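Local coordinates for prepilin-like protein (Thermus thermophilus, PDB 6QVF) that is a competence-associated type IV pilin that probably acts as a DNA receptor at the pilus tip, at residues 5-10 / 128-133; 58-63 / 152-157. All blocks are in the same frame, centred on the assembly; numbering follows the deposited sequence.

Interaction 1: 5-10 / 128-133; sequences SAQARF and RGPKVT
The Phe10 ring has Ala6 O, one helical turn back, above one face and the start of the Arg128 side chain over the opposite face. Arg128 CB makes a CH-pi contact 4.0 Å from the centroid of the Phe10 ring, 30° off its normal. Gln7 NE2 lies at the ring edge, in plane. Arg128 bends at chi2 and chi3, so its guanidinium folds back over the rim of the ring. Phe10 CE2 sits over the centre of one guanidinium face, and Arg128 NH1 is 3.5 Å from Phe10 CZ. The two planes are 54° apart, so they do not stack flat. Gln7 bends at chi2 and crosses Pro130 at about a right angle. Gln7 NE2 gives a weak but fairly straight hydrogen bond of 3.3 Å to Arg128 O, while Gln7 OE1 lies 3.5 Å from Pro130 CD. Phe10 CB rests 3.8 Å from Pro130 CG. An alanine in place of Phe10 keeps CB but removes the ring, and Arg128 and its loop would probably be less well held. The ring also meets His126. The contact sets the loop before strand 131-139 against the long N-terminal helix, which packs on an antiparallel sheet as in type IV pilins.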
ATOM      1  N   SER B   5      -4.642 -14.682  22.088  1.00 33.64           N
ATOM      2  CA  SER B   5      -4.974 -15.696  21.098  1.00 35.22           C
ATOM      3  C   SER B   5      -6.164 -15.245  20.241  1.00 31.45           C
ATOM      4  O   SER B   5      -6.165 -15.403  19.020  1.00 34.31           O
ATOM      5  CB  SER B   5      -5.302 -17.000  21.748  1.00 42.28           C
ATOM      6  OG  SER B   5      -4.148 -17.579  22.320  1.00 51.62           O
ATOM      7  N   ALA B   6      -7.181 -14.717  20.912  1.00 30.28           N
ATOM      8  CA  ALA B   6      -8.420 -14.313  20.298  1.00 34.65           C
ATOM      9  C   ALA B   6      -8.154 -13.149  19.336  1.00 32.34           C
ATOM     10  O   ALA B   6      -8.617 -13.158  18.170  1.00 28.45           O
ATOM     11  CB  ALA B   6      -9.430 -13.951  21.368  1.00 36.68           C
ATOM     12  N   GLN B   7      -7.379 -12.163  19.806  1.00 28.71           N
ATOM     13  CA  GLN B   7      -7.106 -10.995  19.012  1.00 28.96           C
ATOM     14  C   GLN B   7      -6.286 -11.408  17.793  1.00 27.46           C
ATOM     15  O   GLN B   7      -6.509 -10.878  16.726  1.00 27.29           O
ATOM     16  CB  GLN B   7      -6.351  -9.936  19.812  1.00 28.92           C
ATOM     17  CG  GLN B   7      -7.174  -9.211  20.851  1.00 31.90           C
ATOM     18  CD  GLN B   7      -8.192  -8.279  20.251  1.00 34.53           C
ATOM     19  OE1 GLN B   7      -7.873  -7.233  19.676  1.00 39.43           O
ATOM     20  NE2 GLN B   7      -9.436  -8.674  20.369  1.00 36.71           N
ATOM     21  N   ALA B   8      -5.366 -12.363  17.947  1.00 23.60           N
ATOM     22  CA  ALA B   8      -4.555 -12.817  16.796  1.00 27.66           C
ATOM     23  C   ALA B   8      -5.452 -13.476  15.739  1.00 28.11           C
ATOM     24  O   ALA B   8      -5.251 -13.319  14.537  1.00 27.75           O
ATOM     25  CB  ALA B   8      -3.448 -13.744  17.235  1.00 30.96           C
ATOM     26  N   ARG B   9      -6.477 -14.196  16.181  1.00 30.57           N
ATOM     27  CA  ARG B   9      -7.391 -14.843  15.270  1.00 29.56           C
ATOM     28  C   ARG B   9      -8.218 -13.790  14.533  1.00 25.08           C
ATOM     29  O   ARG B   9      -8.400 -13.888  13.321  1.00 27.19           O
ATOM     30  CB  ARG B   9      -8.312 -15.805  16.016  1.00 33.32           C
ATOM     31  CG  ARG B   9      -7.718 -17.190  16.188  1.00 37.96           C
ATOM     32  CD  ARG B   9      -8.774 -18.176  16.670  1.00 49.01           C
ATOM     33  NE  ARG B   9      -9.541 -17.648  17.798  1.00 53.03           N
ATOM     34  CZ  ARG B   9      -9.214 -17.840  19.070  1.00 57.51           C
ATOM     35  NH1 ARG B   9      -8.121 -18.526  19.338  1.00 59.84           N
ATOM     36  NH2 ARG B   9      -9.973 -17.378  20.055  1.00 53.64           N
ATOM     37  N   PHE B  10      -8.723 -12.805  15.273  1.00 24.91           N
ATOM     38  CA  PHE B  10      -9.499 -11.709  14.695  1.00 25.14           C
ATOM     39  C   PHE B  10      -8.628 -10.928  13.700  1.00 26.33           C
ATOM     40  O   PHE B  10      -9.101 -10.500  12.642  1.00 23.52           O
ATOM     41  CB  PHE B  10     -10.025 -10.755  15.763  1.00 26.67           C
ATOM     42  CG  PHE B  10     -10.975 -11.382  16.749  1.00 27.75           C
ATOM     43  CD1 PHE B  10     -11.876 -12.354  16.345  1.00 28.92           C
ATOM     44  CD2 PHE B  10     -10.974 -10.983  18.071  1.00 30.60           C
ATOM     45  CE1 PHE B  10     -12.748 -12.928  17.259  1.00 35.40           C
ATOM     46  CE2 PHE B  10     -11.839 -11.560  18.979  1.00 33.26           C
ATOM     47  CZ  PHE B  10     -12.724 -12.528  18.573  1.00 38.69           C
ATOM     48  N   ARG B 128     -14.177  -6.622  16.823  1.00 27.83           N
ATOM     49  CA  ARG B 128     -13.547  -6.844  18.111  1.00 30.92           C
ATOM     50  C   ARG B 128     -12.206  -6.103  18.237  1.00 31.78           C
ATOM     51  O   ARG B 128     -11.499  -6.320  19.214  1.00 31.15           O
ATOM     52  CB  ARG B 128     -13.375  -8.350  18.299  1.00 31.64           C
ATOM     53  CG  ARG B 128     -14.693  -9.115  18.363  1.00 38.30           C
ATOM     54  CD  ARG B 128     -15.518  -8.711  19.570  1.00 43.18           C
ATOM     55  NE  ARG B 128     -14.869  -9.203  20.766  1.00 50.19           N
ATOM     56  CZ  ARG B 128     -14.872 -10.474  21.119  1.00 51.83           C
ATOM     57  NH1 ARG B 128     -15.464 -11.381  20.357  1.00 58.54           N
ATOM     58  NH2 ARG B 128     -14.293 -10.828  22.242  1.00 58.51           N
ATOM     59  N   GLY B 129     -11.826  -5.295  17.229  1.00 29.45           N
ATOM     60  CA  GLY B 129     -10.692  -4.373  17.394  1.00 27.44           C
ATOM     61  C   GLY B 129      -9.709  -4.354  16.221  1.00 24.41           C
ATOM     62  O   GLY B 129      -9.408  -3.277  15.690  1.00 28.08           O
ATOM     63  N   PRO B 130      -9.068  -5.493  15.884  1.00 24.39           N
ATOM     64  CA  PRO B 130      -7.973  -5.480  14.902  1.00 23.05           C
ATOM     65  C   PRO B 130      -8.326  -4.857  13.555  1.00 23.50           C
ATOM     66  O   PRO B 130      -9.382  -5.146  12.958  1.00 22.94           O
ATOM     67  CB  PRO B 130      -7.560  -6.944  14.765  1.00 22.24           C
ATOM     68  CG  PRO B 130      -7.975  -7.554  16.106  1.00 25.04           C
ATOM     69  CD  PRO B 130      -9.243  -6.820  16.501  1.00 24.50           C
ATOM     70  N   LYS B 131      -7.407  -4.011  13.099  1.00 19.68           N
ATOM     71  CA  LYS B 131      -7.502  -3.331  11.800  1.00 19.56           C
ATOM     72  C   LYS B 131      -6.366  -3.823  10.909  1.00 18.75           C
ATOM     73  O   LYS B 131      -5.224  -4.064  11.379  1.00 18.90           O
ATOM     74  CB  LYS B 131      -7.385  -1.818  11.963  1.00 24.54           C
ATOM     75  CG  LYS B 131      -8.561  -1.168  12.680  1.00 30.92           C
ATOM     76  CD  LYS B 131      -8.341   0.293  13.021  1.00 34.15           C
ATOM     77  CE  LYS B 131      -8.040   1.147  11.816  1.00 41.74           C
ATOM     78  NZ  LYS B 131      -6.586   1.104  11.514  1.00 48.20           N
ATOM     79  N   VAL B 132      -6.668  -3.941   9.614  1.00 17.97           N
ATOM     80  CA  VAL B 132      -5.641  -4.274   8.622  1.00 16.43           C
ATOM     81  C   VAL B 132      -5.828  -3.392   7.386  1.00 16.36           C
ATOM     82  O   VAL B 132      -6.953  -3.306   6.836  1.00 17.23           O
ATOM     83  CB  VAL B 132      -5.669  -5.750   8.213  1.00 18.07           C
ATOM     84  CG1 VAL B 132      -4.673  -6.035   7.095  1.00 17.88           C
ATOM     85  CG2 VAL B 132      -5.396  -6.670   9.405  1.00 19.45           C
ATOM     86  N   THR B 133      -4.763  -2.678   7.031  1.00 14.38           N
ATOM     87  CA  THR B 133      -4.771  -1.790   5.841  1.00 14.87           C
ATOM     88  C   THR B 133      -3.775  -2.298   4.813  1.00 14.16           C
ATOM     89  O   THR B 133      -2.558  -2.399   5.104  1.00 14.34           O
ATOM     90  CB  THR B 133      -4.396  -0.347   6.196  1.00 17.04           C
ATOM     91  OG1 THR B 133      -5.413   0.194   7.042  1.00 18.10           O
ATOM     92  CG2 THR B 133      -4.241   0.550   4.982  1.00 16.08           C
TER

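Interaction 2: 58-63 / 152-157; sequences FYFVDY and PAPCPP
Phe58 has CG anti to its carbonyl carbon (chi1 -61°), and this turns one face of its ring to Pro154. Val61 has CG1 anti to the backbone N (chi1 178°), which leaves CG2 as the branch that touches the proline. The peptide bond before Pro154 is cis. It lies in a type VIa beta turn, in which Cys155 N hydrogen-bonds to Pro152 O, and the pyrrolidine ring points at the start of helix 59-66.

Pro154 is the centre of the contact. Pro154 CD lies over one face of the Phe58 ring, toward the rim, in a CH-pi contact 4.1 Å from the Phe58 centroid and 21° off the normal. The two side chains cross at about a right angle. Pro154 CB is the carbon that all three partners share. Pro154 CB sits 3.9 Å from Phe58 CD2 and more loosely, at 4.4 Å, from Phe60 CD1. The approach of Pro154 CB to Val61 CG2 is 3.5 Å, tighter than usual van der Waals contact.

Residues 152-155 are the last part of the loop closed by the disulfide between Cys140 and Cys155, consistent with the C-terminal disulfide loop of type IV pilins. The Cys155 side chain sets off away from residues 58-63, and its SG is bonded to Cys140 SG.

No hydrogen bond joins the two segments, and the contact is apolar and buried. The polar Pro154 O is taken up by Gln77 NE2. Val143, in the same loop, touches both Phe58 and Pro154. Phe60 also reaches Val29 near the end of helix 2-30. The backbone of Val61 is held by a hydrogen bond from its N to Phe58 O, at the passage from strand 55-58 into the helix.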
ATOM      1  N   PHE B  58      -9.808  -0.785 -21.988  1.00 14.65           N
ATOM      2  CA  PHE B  58      -9.264  -1.037 -20.649  1.00 16.06           C
ATOM      3  C   PHE B  58     -10.013  -0.222 -19.595  1.00 16.50           C
ATOM      4  O   PHE B  58     -10.041   0.992 -19.666  1.00 16.00           O
ATOM      5  CB  PHE B  58      -7.782  -0.666 -20.583  1.00 16.18           C
ATOM      6  CG  PHE B  58      -6.906  -1.442 -21.525  1.00 15.81           C
ATOM      7  CD1 PHE B  58      -6.530  -2.722 -21.213  1.00 17.39           C
ATOM      8  CD2 PHE B  58      -6.485  -0.919 -22.737  1.00 16.85           C
ATOM      9  CE1 PHE B  58      -5.722  -3.455 -22.054  1.00 20.94           C
ATOM     10  CE2 PHE B  58      -5.691  -1.671 -23.591  1.00 20.65           C
ATOM     11  CZ  PHE B  58      -5.322  -2.938 -23.245  1.00 19.61           C
ATOM     12  N   TYR B  59     -10.566  -0.916 -18.612  1.00 15.11           N
ATOM     13  CA  TYR B  59     -11.228  -0.236 -17.510  1.00 16.15           C
ATOM     14  C   TYR B  59     -10.229   0.632 -16.730  1.00 15.00           C
ATOM     15  O   TYR B  59     -10.653   1.518 -15.993  1.00 14.35           O
ATOM     16  CB  TYR B  59     -11.937  -1.230 -16.591  1.00 16.87           C
ATOM     17  CG  TYR B  59     -13.274  -1.701 -17.101  1.00 18.51           C
ATOM     18  CD1 TYR B  59     -13.364  -2.475 -18.247  1.00 20.33           C
ATOM     19  CD2 TYR B  59     -14.450  -1.276 -16.526  1.00 21.35           C
ATOM     20  CE1 TYR B  59     -14.590  -2.907 -18.734  1.00 22.76           C
ATOM     21  CE2 TYR B  59     -15.685  -1.719 -16.983  1.00 25.74           C
ATOM     22  CZ  TYR B  59     -15.760  -2.505 -18.120  1.00 24.97           C
ATOM     23  OH  TYR B  59     -16.973  -2.913 -18.617  1.00 29.30           O
ATOM     24  N   PHE B  60      -8.941   0.313 -16.829  1.00 13.19           N
ATOM     25  CA  PHE B  60      -7.906   1.133 -16.193  1.00 13.57           C
ATOM     26  C   PHE B  60      -8.174   2.615 -16.494  1.00 15.36           C
ATOM     27  O   PHE B  60      -8.064   3.492 -15.620  1.00 15.33           O
ATOM     28  CB  PHE B  60      -6.520   0.699 -16.655  1.00 15.47           C
ATOM     29  CG  PHE B  60      -5.418   1.512 -16.047  1.00 15.51           C
ATOM     30  CD1 PHE B  60      -5.078   2.756 -16.569  1.00 16.69           C
ATOM     31  CD2 PHE B  60      -4.782   1.053 -14.911  1.00 17.51           C
ATOM     32  CE1 PHE B  60      -4.097   3.526 -15.955  1.00 19.85           C
ATOM     33  CE2 PHE B  60      -3.758   1.810 -14.342  1.00 19.29           C
ATOM     34  CZ  PHE B  60      -3.437   3.034 -14.855  1.00 20.68           C
ATOM     35  N   VAL B  61      -8.475   2.905 -17.759  1.00 13.95           N
ATOM     36  CA  VAL B  61      -8.699   4.299 -18.184  1.00 14.72           C
ATOM     37  C   VAL B  61      -9.888   4.907 -17.449  1.00 15.02           C
ATOM     38  O   VAL B  61      -9.822   6.047 -16.968  1.00 14.67           O
ATOM     39  CB  VAL B  61      -8.894   4.370 -19.708  1.00 14.59           C
ATOM     40  CG1 VAL B  61      -9.179   5.786 -20.197  1.00 16.62           C
ATOM     41  CG2 VAL B  61      -7.708   3.777 -20.441  1.00 16.85           C
ATOM     42  N   ASP B  62     -10.997   4.167 -17.381  1.00 16.14           N
ATOM     43  CA  ASP B  62     -12.189   4.631 -16.727  1.00 15.71           C
ATOM     44  C   ASP B  62     -11.912   4.929 -15.254  1.00 13.73           C
ATOM     45  O   ASP B  62     -12.266   5.999 -14.757  1.00 15.34           O
ATOM     46  CB  ASP B  62     -13.339   3.645 -16.885  1.00 15.34           C
ATOM     47  CG  ASP B  62     -13.598   3.404 -18.360  1.00 18.29           C
ATOM     48  OD1 ASP B  62     -14.225   4.276 -18.980  1.00 19.41           O
ATOM     49  OD2 ASP B  62     -13.081   2.387 -18.885  1.00 18.02           O
ATOM     50  N   TYR B  63     -11.254   4.007 -14.570  1.00 13.33           N
ATOM     51  CA  TYR B  63     -11.012   4.235 -13.135  1.00 14.44           C
ATOM     52  C   TYR B  63     -10.010   5.381 -12.940  1.00 15.47           C
ATOM     53  O   TYR B  63     -10.189   6.207 -12.017  1.00 15.62           O
ATOM     54  CB  TYR B  63     -10.521   2.963 -12.445  1.00 14.56           C
ATOM     55  CG  TYR B  63     -11.645   1.991 -12.170  1.00 15.35           C
ATOM     56  CD1 TYR B  63     -12.545   2.230 -11.150  1.00 16.71           C
ATOM     57  CD2 TYR B  63     -11.788   0.819 -12.901  1.00 16.54           C
ATOM     58  CE1 TYR B  63     -13.606   1.382 -10.912  1.00 17.43           C
ATOM     59  CE2 TYR B  63     -12.828  -0.050 -12.655  1.00 18.26           C
ATOM     60  CZ  TYR B  63     -13.733   0.221 -11.653  1.00 20.86           C
ATOM     61  OH  TYR B  63     -14.750  -0.657 -11.421  1.00 22.37           O
ATOM     62  N   PRO B 152       0.742   2.792 -27.109  1.00 25.19           N
ATOM     63  CA  PRO B 152       0.881   3.116 -25.687  1.00 24.76           C
ATOM     64  C   PRO B 152      -0.352   2.901 -24.794  1.00 22.49           C
ATOM     65  O   PRO B 152      -0.248   2.889 -23.557  1.00 20.73           O
ATOM     66  CB  PRO B 152       1.238   4.603 -25.728  1.00 29.94           C
ATOM     67  CG  PRO B 152       0.616   5.115 -27.012  1.00 32.59           C
ATOM     68  CD  PRO B 152       0.734   3.974 -27.988  1.00 30.37           C
ATOM     69  N   ALA B 153      -1.529   2.756 -25.397  1.00 22.09           N
ATOM     70  CA  ALA B 153      -2.736   2.632 -24.647  1.00 21.80           C
ATOM     71  C   ALA B 153      -2.637   1.438 -23.696  1.00 20.47           C
ATOM     72  O   ALA B 153      -2.183   0.356 -24.077  1.00 20.84           O
ATOM     73  CB  ALA B 153      -3.911   2.463 -25.550  1.00 23.58           C
ATOM     74  N   PRO B 154      -3.088   1.532 -22.424  1.00 17.16           N
ATOM     75  CA  PRO B 154      -3.840   2.644 -21.859  1.00 18.03           C
ATOM     76  C   PRO B 154      -3.038   3.707 -21.109  1.00 17.57           C
ATOM     77  O   PRO B 154      -3.620   4.506 -20.331  1.00 19.19           O
ATOM     78  CB  PRO B 154      -4.746   1.958 -20.836  1.00 18.32           C
ATOM     79  CG  PRO B 154      -3.892   0.805 -20.332  1.00 17.26           C
ATOM     80  CD  PRO B 154      -3.048   0.380 -21.519  1.00 19.04           C
ATOM     81  N   CYS B 155      -1.722   3.722 -21.306  1.00 15.91           N
ATOM     82  CA  CYS B 155      -0.911   4.796 -20.722  1.00 17.85           C
ATOM     83  C   CYS B 155      -1.247   6.114 -21.396  1.00 20.94           C
ATOM     84  O   CYS B 155      -1.447   6.186 -22.611  1.00 20.89           O
ATOM     85  CB  CYS B 155       0.572   4.552 -20.868  1.00 20.93           C
ATOM     86  SG  CYS B 155       1.155   3.057 -20.013  1.00 23.67           S
ATOM     87  N   PRO B 156      -1.291   7.205 -20.624  1.00 19.42           N
ATOM     88  CA  PRO B 156      -1.506   8.526 -21.201  1.00 19.07           C
ATOM     89  C   PRO B 156      -0.224   9.016 -21.854  1.00 21.64           C
ATOM     90  O   PRO B 156       0.871   8.573 -21.526  1.00 24.99           O
ATOM     91  CB  PRO B 156      -1.863   9.377 -20.000  1.00 20.06           C
ATOM     92  CG  PRO B 156      -1.071   8.745 -18.883  1.00 26.86           C
ATOM     93  CD  PRO B 156      -1.085   7.246 -19.163  1.00 21.12           C
ATOM     94  N   PRO B 157      -0.316   9.987 -22.780  1.00 21.89           N
ATOM     95  CA  PRO B 157       0.883  10.649 -23.269  1.00 23.88           C
ATOM     96  C   PRO B 157       1.464  11.478 -22.136  1.00 24.19           C
ATOM     97  O   PRO B 157       0.777  11.809 -21.167  1.00 23.74           O
ATOM     98  CB  PRO B 157       0.372  11.531 -24.405  1.00 24.67           C
ATOM     99  CG  PRO B 157      -1.035  11.848 -23.980  1.00 22.37           C
ATOM    100  CD  PRO B 157      -1.552  10.594 -23.278  1.00 23.42           C
TER

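Interaction 1 is a surface contact, its centre about 27 Å from the centre of the chain. Interaction 2 is buried, about 10 Å from it and on the opposite side. Their centres are about 38 Å apart and they do not touch. Helix 2-30 supplies one side of interaction 1 and, near its other end, touches Phe60 of interaction 2 through Val29. Both use a loop proline, but Pro154 lies over the Phe58 ring, whereas Pro130 meets CB of Phe10 and the ring face goes to Arg128. Interaction 1 also has a weak hydrogen bond, and Gln7 packs on Tyr144 of the second subunit. Interaction 2 is mainly apolar, with no hydrogen bond across it, and no other chain of the assembly reaches it.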